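Local structure of putative enoyl-CoA hydratase (Streptomyces avermitilis, 3GKB) at the interface of chains A and B. The protein probably binds acyl-CoA thioesters as a member of the crotonase family and may hydrate enoyl-CoA. Numbering follows the deposited sequence. Chains: chain A/B, Putative enoyl-CoA hydratase.

Contact 1: the interface of chains A and B. Residues chain A 212-213, 216-217, 220; chain B 145-146, 148-150, 173.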
loop_
_atom_site.group_PDB
_atom_site.type_symbol
_atom_site.label_atom_id
_atom_site.label_comp_id
_atom_site.label_asym_id
_atom_site.label_seq_id
_atom_site.Cartn_x
_atom_site.Cartn_y
_atom_site.Cartn_z
ATOM N N LEU A 212 -8.697 -26.574 0.502
ATOM C CA LEU A 212 -7.510 -26.678 -0.350
ATOM C C LEU A 212 -6.734 -27.950 -0.019
ATOM O O LEU A 212 -6.701 -28.379 1.122
ATOM C CB LEU A 212 -6.583 -25.460 -0.201
ATOM C CG LEU A 212 -7.147 -24.118 -0.651
ATOM C CD1 LEU A 212 -6.165 -23.006 -0.244
ATOM C CD2 LEU A 212 -7.536 -24.117 -2.192
ATOM N N PRO A 213 -6.094 -28.561 -1.033
ATOM C CA PRO A 213 -5.366 -29.787 -0.761
ATOM C C PRO A 213 -4.184 -29.599 0.181
ATOM O O PRO A 213 -3.681 -28.469 0.386
ATOM C CB PRO A 213 -4.887 -30.256 -2.150
ATOM C CG PRO A 213 -5.147 -29.184 -3.065
ATOM C CD PRO A 213 -6.116 -28.212 -2.454
ATOM N N VAL A 216 -0.934 -26.808 0.536
ATOM C CA VAL A 216 -1.069 -25.511 -0.167
ATOM C C VAL A 216 -0.932 -24.337 0.782
ATOM O O VAL A 216 -0.214 -23.346 0.497
ATOM C CB VAL A 216 -2.367 -25.441 -0.988
ATOM C CG1 VAL A 216 -2.561 -24.052 -1.578
ATOM C CG2 VAL A 216 -2.346 -26.480 -2.160
ATOM N N ILE A 217 -1.629 -24.407 1.915
ATOM C CA ILE A 217 -1.527 -23.311 2.901
ATOM C C ILE A 217 -0.077 -23.174 3.342
ATOM O O ILE A 217 0.472 -22.067 3.342
ATOM C CB ILE A 217 -2.426 -23.528 4.112
ATOM C CG1 ILE A 217 -3.883 -23.418 3.703
ATOM C CG2 ILE A 217 -2.058 -22.527 5.241
ATOM C CD1 ILE A 217 -4.866 -23.928 4.743
ATOM N N ALA A 220 2.018 -21.498 0.569
ATOM C CA ALA A 220 1.729 -20.070 0.532
ATOM C C ALA A 220 2.457 -19.307 1.666
ATOM O O ALA A 220 3.081 -18.254 1.435
ATOM C CB ALA A 220 0.201 -19.839 0.615
ATOM N N ALA B 145 -3.779 -22.241 -6.297
ATOM C CA ALA B 145 -4.144 -22.977 -5.092
ATOM C C ALA B 145 -5.205 -24.038 -5.363
ATOM O O ALA B 145 -5.184 -25.108 -4.752
ATOM C CB ALA B 145 -4.602 -22.004 -3.952
ATOM N N LEU B 146 -6.119 -23.747 -6.294
ATOM C CA LEU B 146 -7.182 -24.699 -6.670
ATOM C C LEU B 146 -6.697 -25.871 -7.556
ATOM O O LEU B 146 -7.413 -26.880 -7.712
ATOM C CB LEU B 146 -8.352 -23.974 -7.342
ATOM C CG LEU B 146 -9.021 -22.895 -6.489
ATOM C CD1 LEU B 146 -10.200 -22.268 -7.217
ATOM C CD2 LEU B 146 -9.428 -23.385 -5.115
ATOM N N GLY B 148 -3.824 -27.248 -6.622
ATOM C CA GLY B 148 -2.985 -27.910 -5.640
ATOM C C GLY B 148 -1.564 -27.411 -5.588
ATOM O O GLY B 148 -0.687 -28.090 -5.054
ATOM N N ILE B 149 -1.344 -26.210 -6.135
ATOM C CA ILE B 149 -0.020 -25.591 -6.167
ATOM C C ILE B 149 -0.129 -24.158 -5.636
ATOM O O ILE B 149 -1.122 -23.810 -4.967
ATOM C CB ILE B 149 0.631 -25.724 -7.577
ATOM C CG1 ILE B 149 -0.171 -24.975 -8.654
ATOM C CG2 ILE B 149 0.740 -27.222 -7.962
ATOM C CD1 ILE B 149 0.575 -24.805 -10.003
ATOM N N ILE B 150 0.922 -23.369 -5.797
ATOM C CA ILE B 150 0.861 -21.942 -5.530
ATOM C C ILE B 150 1.404 -21.232 -6.777
ATOM O O ILE B 150 1.937 -21.879 -7.668
ATOM C CB ILE B 150 1.646 -21.531 -4.238
ATOM C CG1 ILE B 150 3.135 -21.980 -4.280
ATOM C CG2 ILE B 150 0.979 -22.104 -2.988
ATOM C CD1 ILE B 150 4.064 -21.059 -3.544
ATOM N N LEU B 173 -4.875 -17.627 -1.479
ATOM C CA LEU B 173 -5.559 -18.738 -0.816
ATOM C C LEU B 173 -7.057 -18.740 -1.078
ATOM O O LEU B 173 -7.642 -19.802 -1.195
ATOM C CB LEU B 173 -5.210 -18.761 0.675
ATOM C CG LEU B 173 -3.768 -19.174 0.992
ATOM C CD1 LEU B 173 -3.480 -19.060 2.486
ATOM C CD2 LEU B 173 -3.404 -20.614 0.510
#
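A:Leu212 fits between B:Leu146 and B:Leu173 in this interface between two crotonase-fold subunits. Its two methyls part ways. CD2 of A:Leu212 meets the tip of B:Leu146, CD2 to CD2 at 3.6 Å, and the two side chains cross obliquely. CD1 goes to B:Leu173, whose side chain lies at about a right angle to that of A:Leu212. The CG of A:Leu212 is anti to its own carbonyl carbon (chi1 -64°), which turns the branch toward chain B. A:Val216, at the start of helix 216-223, straddles the next stretch of chain B. With CG1 anti to the backbone N (chi1 174°) and CG2 beside that N, its two methyls fall on different residues. CG1 of A:Val216 touches CB of B:Ala145 at 3.7 Å and also nears the carbonyl O of B:Ile149. CG2 of A:Val216 lies against the backbone of B:Gly148, 3.6 Å from its carbonyl C. The ring of A:Pro213 presses CG on CA of B:Gly148 at 3.6 Å. One turn along the helix, CB of A:Ala220 meets the CD2 branch of B:Leu173 at 3.7 Å. That same methyl serves A:Leu212 CD1. CG2 of B:Ile150 approaches the helix backbone, 3.8 Å from N of A:Ala220.

Contact 2: the interface of chains A and B. Residues chain A 223-227; chain B 156-157, 160, 165.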
loop_
_atom_site.group_PDB
_atom_site.type_symbol
_atom_site.label_atom_id
_atom_site.label_comp_id
_atom_site.label_asym_id
_atom_site.label_seq_id
_atom_site.Cartn_x
_atom_site.Cartn_y
_atom_site.Cartn_z
ATOM N N SER A 223 6.135 -19.099 1.020
ATOM C CA SER A 223 6.402 -18.065 -0.018
ATOM C C SER A 223 6.166 -16.616 0.416
ATOM O O SER A 223 6.789 -15.686 -0.142
ATOM C CB SER A 223 5.576 -18.348 -1.285
ATOM O OG SER A 223 4.238 -17.883 -1.153
ATOM N N LEU A 224 5.279 -16.440 1.400
ATOM C CA LEU A 224 4.907 -15.155 1.976
ATOM C C LEU A 224 5.142 -15.161 3.507
ATOM O O LEU A 224 4.201 -15.130 4.295
ATOM C CB LEU A 224 3.453 -14.851 1.673
ATOM C CG LEU A 224 3.112 -14.614 0.207
ATOM C CD1 LEU A 224 1.622 -14.771 -0.070
ATOM C CD2 LEU A 224 3.584 -13.221 -0.247
ATOM N N PRO A 225 6.413 -15.245 3.925
ATOM C CA PRO A 225 6.685 -15.356 5.359
ATOM C C PRO A 225 6.296 -14.088 6.113
ATOM O O PRO A 225 6.271 -12.976 5.550
ATOM C CB PRO A 225 8.204 -15.567 5.401
ATOM C CG PRO A 225 8.688 -14.977 4.153
ATOM C CD PRO A 225 7.662 -15.294 3.147
ATOM N N ALA A 226 5.982 -14.272 7.379
ATOM C CA ALA A 226 5.694 -13.155 8.263
ATOM C C ALA A 226 6.769 -12.068 8.148
ATOM O O ALA A 226 7.977 -12.348 8.116
ATOM C CB ALA A 226 5.571 -13.683 9.731
ATOM N N ASP A 227 6.320 -10.821 8.130
ATOM C CA ASP A 227 7.216 -9.667 8.048
ATOM C C ASP A 227 8.240 -9.719 9.202
ATOM O O ASP A 227 7.947 -10.157 10.310
ATOM C CB ASP A 227 6.444 -8.333 8.133
ATOM C CG ASP A 227 5.353 -8.139 7.053
ATOM O OD1 ASP A 227 4.404 -7.375 7.366
ATOM O OD2 ASP A 227 5.421 -8.673 5.914
ATOM N N THR B 156 3.364 -14.482 -6.133
ATOM C CA THR B 156 3.349 -14.276 -4.681
ATOM C C THR B 156 4.151 -13.008 -4.324
ATOM O O THR B 156 3.739 -12.213 -3.474
ATOM C CB THR B 156 3.893 -15.478 -3.884
ATOM O OG1 THR B 156 5.273 -15.680 -4.168
ATOM C CG2 THR B 156 3.080 -16.759 -4.149
ATOM N N GLN B 157 5.259 -12.798 -5.040
ATOM C CA GLN B 157 6.107 -11.648 -4.779
ATOM C C GLN B 157 5.597 -10.344 -5.376
ATOM O O GLN B 157 5.725 -9.273 -4.739
ATOM C CB GLN B 157 7.544 -11.933 -5.214
ATOM C CG GLN B 157 8.105 -13.246 -4.614
ATOM C CD GLN B 157 7.987 -13.273 -3.084
ATOM O OE1 GLN B 157 8.573 -12.448 -2.408
ATOM N NE2 GLN B 157 7.173 -14.179 -2.552
ATOM N N ARG B 160 2.908 -9.532 -2.988
ATOM C CA ARG B 160 3.448 -9.004 -1.734
ATOM C C ARG B 160 3.820 -7.515 -1.868
ATOM O O ARG B 160 3.500 -6.678 -0.997
ATOM C CB ARG B 160 4.652 -9.788 -1.243
ATOM C CG ARG B 160 5.027 -9.353 0.164
ATOM C CD ARG B 160 6.085 -10.160 0.801
ATOM N NE ARG B 160 6.089 -9.812 2.234
ATOM C CZ ARG B 160 6.253 -10.681 3.236
ATOM N NH1 ARG B 160 6.459 -11.962 2.987
ATOM N NH2 ARG B 160 6.235 -10.262 4.490
ATOM N N ARG B 165 1.483 -8.307 2.302
ATOM C CA ARG B 165 1.347 -9.735 2.633
ATOM C C ARG B 165 -0.099 -10.182 2.943
ATOM O O ARG B 165 -0.505 -11.270 2.507
ATOM C CB ARG B 165 2.253 -10.104 3.801
ATOM C CG ARG B 165 2.076 -11.572 4.287
ATOM C CD ARG B 165 3.068 -11.942 5.366
ATOM N NE ARG B 165 2.653 -13.163 6.041
ATOM C CZ ARG B 165 1.663 -13.219 6.937
ATOM N NH1 ARG B 165 0.993 -12.120 7.286
ATOM N NH2 ARG B 165 1.343 -14.379 7.494
HETATM O O HOH W 1 2.860 -16.337 6.444
HETATM O O HOH W 2 1.887 -9.212 7.085
#
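The end of helix 216-223 and the loop after it in chain A meet helices 155-163 and 165-174 of chain B. Successive chain A carbonyls accept bonds from chain B side chains. The amide NE2 of B:Gln157 donates to O of A:Ser223 at 2.9 Å. NE2 also donates to OG1 of B:Thr156, which lies in the amide plane and helps fix the rotation of the amide. Next, NE of B:Arg165 reaches O of A:Leu224 at 3.1 Å, from above the carbonyl plane. Water 1 joins the same oxygen to NH2 of B:Arg165, and water 2 joins NH1 to OD1 of A:Asp227. B:Arg160 grips O of A:Pro225 end-on with both terminal nitrogens. NH1 of B:Arg160 lies 2.8 Å from O of A:Pro225, on a lone pair in the carbonyl plane. NH2 of B:Arg160, 2.9 Å from O of A:Pro225, comes nearly along the C=O axis. The CG of B:Arg160 is anti to the backbone N (chi1 -171°), and the extended chain carries the guanidinium out to the loop. The guanidinium also pairs with OD2 of A:Asp227 as a salt bridge, but the modelled separation is too short to trust. CD2 of A:Leu224 packs on CB of B:Arg160 at 3.7 Å, the two side chains running past each other in opposite directions. The site lies where the chain A loop leaves helix 216-223 and passes over the two consecutive chain B helices.

Contact 3: the interface of chains A and B. Residues chain A 130, 132, 201, 204-205, 209; chain B 169-170, 173-174, 176.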
loop_
_atom_site.group_PDB
_atom_site.type_symbol
_atom_site.label_atom_id
_atom_site.label_comp_id
_atom_site.label_asym_id
_atom_site.label_seq_id
_atom_site.Cartn_x
_atom_site.Cartn_y
_atom_site.Cartn_z
ATOM N N MET A 130 -5.968 -12.178 7.667
ATOM C CA MET A 130 -6.974 -11.363 6.985
ATOM C C MET A 130 -8.082 -10.921 7.947
ATOM O O MET A 130 -8.371 -11.590 8.961
ATOM C CB MET A 130 -7.512 -12.052 5.698
ATOM C CG MET A 130 -7.939 -13.478 5.762
ATOM S SD MET A 130 -8.019 -14.415 4.111
ATOM C CE MET A 130 -6.377 -15.099 3.892
ATOM N N PHE A 132 -12.029 -9.066 7.807
ATOM C CA PHE A 132 -13.197 -8.594 7.060
ATOM C C PHE A 132 -14.156 -7.958 8.059
ATOM O O PHE A 132 -14.412 -8.509 9.148
ATOM C CB PHE A 132 -13.859 -9.778 6.339
ATOM C CG PHE A 132 -12.930 -10.516 5.400
ATOM C CD1 PHE A 132 -12.525 -9.943 4.207
ATOM C CD2 PHE A 132 -12.423 -11.747 5.735
ATOM C CE1 PHE A 132 -11.677 -10.619 3.316
ATOM C CE2 PHE A 132 -11.545 -12.431 4.850
ATOM C CZ PHE A 132 -11.169 -11.845 3.665
ATOM N N TYR A 201 -19.942 -14.291 3.790
ATOM C CA TYR A 201 -18.682 -13.987 3.095
ATOM C C TYR A 201 -17.518 -14.688 3.785
ATOM O O TYR A 201 -16.768 -15.403 3.151
ATOM C CB TYR A 201 -18.425 -12.481 3.032
ATOM C CG TYR A 201 -17.270 -12.105 2.125
ATOM C CD1 TYR A 201 -17.502 -11.622 0.839
ATOM C CD2 TYR A 201 -15.940 -12.259 2.537
ATOM C CE1 TYR A 201 -16.440 -11.291 -0.006
ATOM C CE2 TYR A 201 -14.880 -11.939 1.695
ATOM C CZ TYR A 201 -15.133 -11.466 0.432
ATOM O OH TYR A 201 -14.088 -11.135 -0.403
ATOM N N ARG A 204 -17.758 -18.583 3.608
ATOM C CA ARG A 204 -17.369 -19.081 2.283
ATOM C C ARG A 204 -15.848 -19.087 2.102
ATOM O O ARG A 204 -15.288 -20.076 1.660
ATOM C CB ARG A 204 -18.046 -18.271 1.183
ATOM C CG ARG A 204 -17.547 -18.540 -0.264
ATOM C CD ARG A 204 -18.171 -17.537 -1.298
ATOM N NE ARG A 204 -17.561 -16.212 -1.109
ATOM C CZ ARG A 204 -16.374 -15.836 -1.616
ATOM N NH1 ARG A 204 -15.696 -16.653 -2.394
ATOM N NH2 ARG A 204 -15.867 -14.623 -1.362
ATOM N N VAL A 205 -15.198 -17.982 2.428
ATOM C CA VAL A 205 -13.736 -17.898 2.368
ATOM C C VAL A 205 -13.079 -18.988 3.252
ATOM O O VAL A 205 -12.140 -19.684 2.824
ATOM C CB VAL A 205 -13.271 -16.477 2.754
ATOM C CG1 VAL A 205 -11.791 -16.492 3.208
ATOM C CG2 VAL A 205 -13.491 -15.571 1.527
ATOM N N ILE A 209 -10.787 -22.101 1.761
ATOM C CA ILE A 209 -9.375 -22.261 2.144
ATOM C C ILE A 209 -9.151 -23.597 2.858
ATOM O O ILE A 209 -8.162 -24.271 2.583
ATOM C CB ILE A 209 -8.909 -21.045 2.983
ATOM C CG1 ILE A 209 -8.906 -19.776 2.116
ATOM C CG2 ILE A 209 -7.495 -21.241 3.536
ATOM C CD1 ILE A 209 -8.675 -18.509 3.001
ATOM N N LEU B 169 -1.909 -13.036 0.691
ATOM C CA LEU B 169 -2.363 -14.350 1.179
ATOM C C LEU B 169 -3.838 -14.543 0.872
ATOM O O LEU B 169 -4.273 -15.625 0.493
ATOM C CB LEU B 169 -2.156 -14.464 2.688
ATOM C CG LEU B 169 -0.751 -14.817 3.150
ATOM C CD1 LEU B 169 -0.718 -14.614 4.664
ATOM C CD2 LEU B 169 -0.347 -16.283 2.751
ATOM N N GLU B 170 -4.623 -13.471 1.043
ATOM C CA GLU B 170 -6.020 -13.517 0.664
ATOM C C GLU B 170 -6.150 -13.862 -0.833
ATOM O O GLU B 170 -6.915 -14.755 -1.192
ATOM C CB GLU B 170 -6.725 -12.190 0.963
ATOM C CG GLU B 170 -8.211 -12.185 0.532
ATOM C CD GLU B 170 -8.835 -10.777 0.518
ATOM O OE1 GLU B 170 -8.150 -9.782 0.841
ATOM O OE2 GLU B 170 -10.000 -10.682 0.124
ATOM N N LEU B 173 -4.875 -17.627 -1.479
ATOM C CA LEU B 173 -5.559 -18.738 -0.816
ATOM C C LEU B 173 -7.057 -18.740 -1.078
ATOM O O LEU B 173 -7.642 -19.802 -1.195
ATOM C CB LEU B 173 -5.210 -18.761 0.675
ATOM C CG LEU B 173 -3.768 -19.174 0.992
ATOM C CD1 LEU B 173 -3.480 -19.060 2.486
ATOM C CD2 LEU B 173 -3.404 -20.614 0.510
ATOM N N THR B 174 -7.699 -17.577 -1.220
ATOM C CA THR B 174 -9.124 -17.577 -1.602
ATOM C C THR B 174 -9.253 -18.000 -3.063
ATOM O O THR B 174 -10.259 -18.568 -3.471
ATOM C CB THR B 174 -9.872 -16.240 -1.385
ATOM O OG1 THR B 174 -9.402 -15.219 -2.277
ATOM C CG2 THR B 174 -9.754 -15.778 0.038
ATOM N N ASP B 176 -10.019 -16.451 -5.578
ATOM C CA ASP B 176 -11.178 -15.928 -6.251
ATOM C C ASP B 176 -10.800 -14.987 -7.379
ATOM O O ASP B 176 -9.682 -14.508 -7.444
ATOM C CB ASP B 176 -12.088 -15.245 -5.251
ATOM C CG ASP B 176 -12.867 -16.242 -4.410
ATOM O OD1 ASP B 176 -13.315 -17.286 -4.972
ATOM O OD2 ASP B 176 -13.032 -15.971 -3.202
HETATM O O HOH W 3 -11.865 -12.524 -0.048
#
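NH1 of A:Arg204 donates to the carboxylate OD2 of B:Asp176 at 2.9 Å, a salt bridge and a nearly straight hydrogen bond (170° at H). The groups meet tip to tip, with OD2 in the guanidinium plane but NH1 above the carboxylate plane. The arginine chain bends at chi3 (72°). This folds the guanidinium back so that NH2 lies over the rim of one face of the A:Tyr201 ring, on its own chain. A second polar link runs through water 3, which bonds to OH of A:Tyr201 and lies 2.6 Å from OE2 of B:Glu170. The B:Glu170 chain is extended and ends at A:Phe132. OE2 of B:Glu170 lies in the plane of the ring at its edge, 3.6 Å from CE1 of A:Phe132, and the ring and carboxylate planes are nearly perpendicular. The partly positive ring edge may suit a carboxylate. CE of A:Met130 caps the backbone of B:Glu170, touching CA at 3.6 Å. CG2 of B:Thr174 rests on CG1 of A:Val205 at 3.8 Å. OG1 of B:Thr174 bonds back to O of B:Glu170 at 2.8 Å, which fixes its rotation and turns the methyl to chain A. CG1 of A:Ile209 lies against O of B:Leu173. The site sets helix 165-174 of chain B and the residues just after it against strand 130-134 and helix 195-210 of chain A.

The C-alpha centres of contact 1 and contact 3 are about 12 Å apart, and both use B:Leu173. The C-alpha centre of contact 2 lies about 15 Å from that of contact 1 and about 16 Å from that of contact 3. Helix 165-174 of chain B takes part in all three, so one helix ties an apolar patch to two polar ones. Helix 216-223 of chain A joins contact 1 to contact 2. The deposited assembly holds three copies, and the interface is not an exact two-fold. This agrees with the trimeric unit typical of crotonases, which often pair into hexamers, although the structure alone does not show the state in solution.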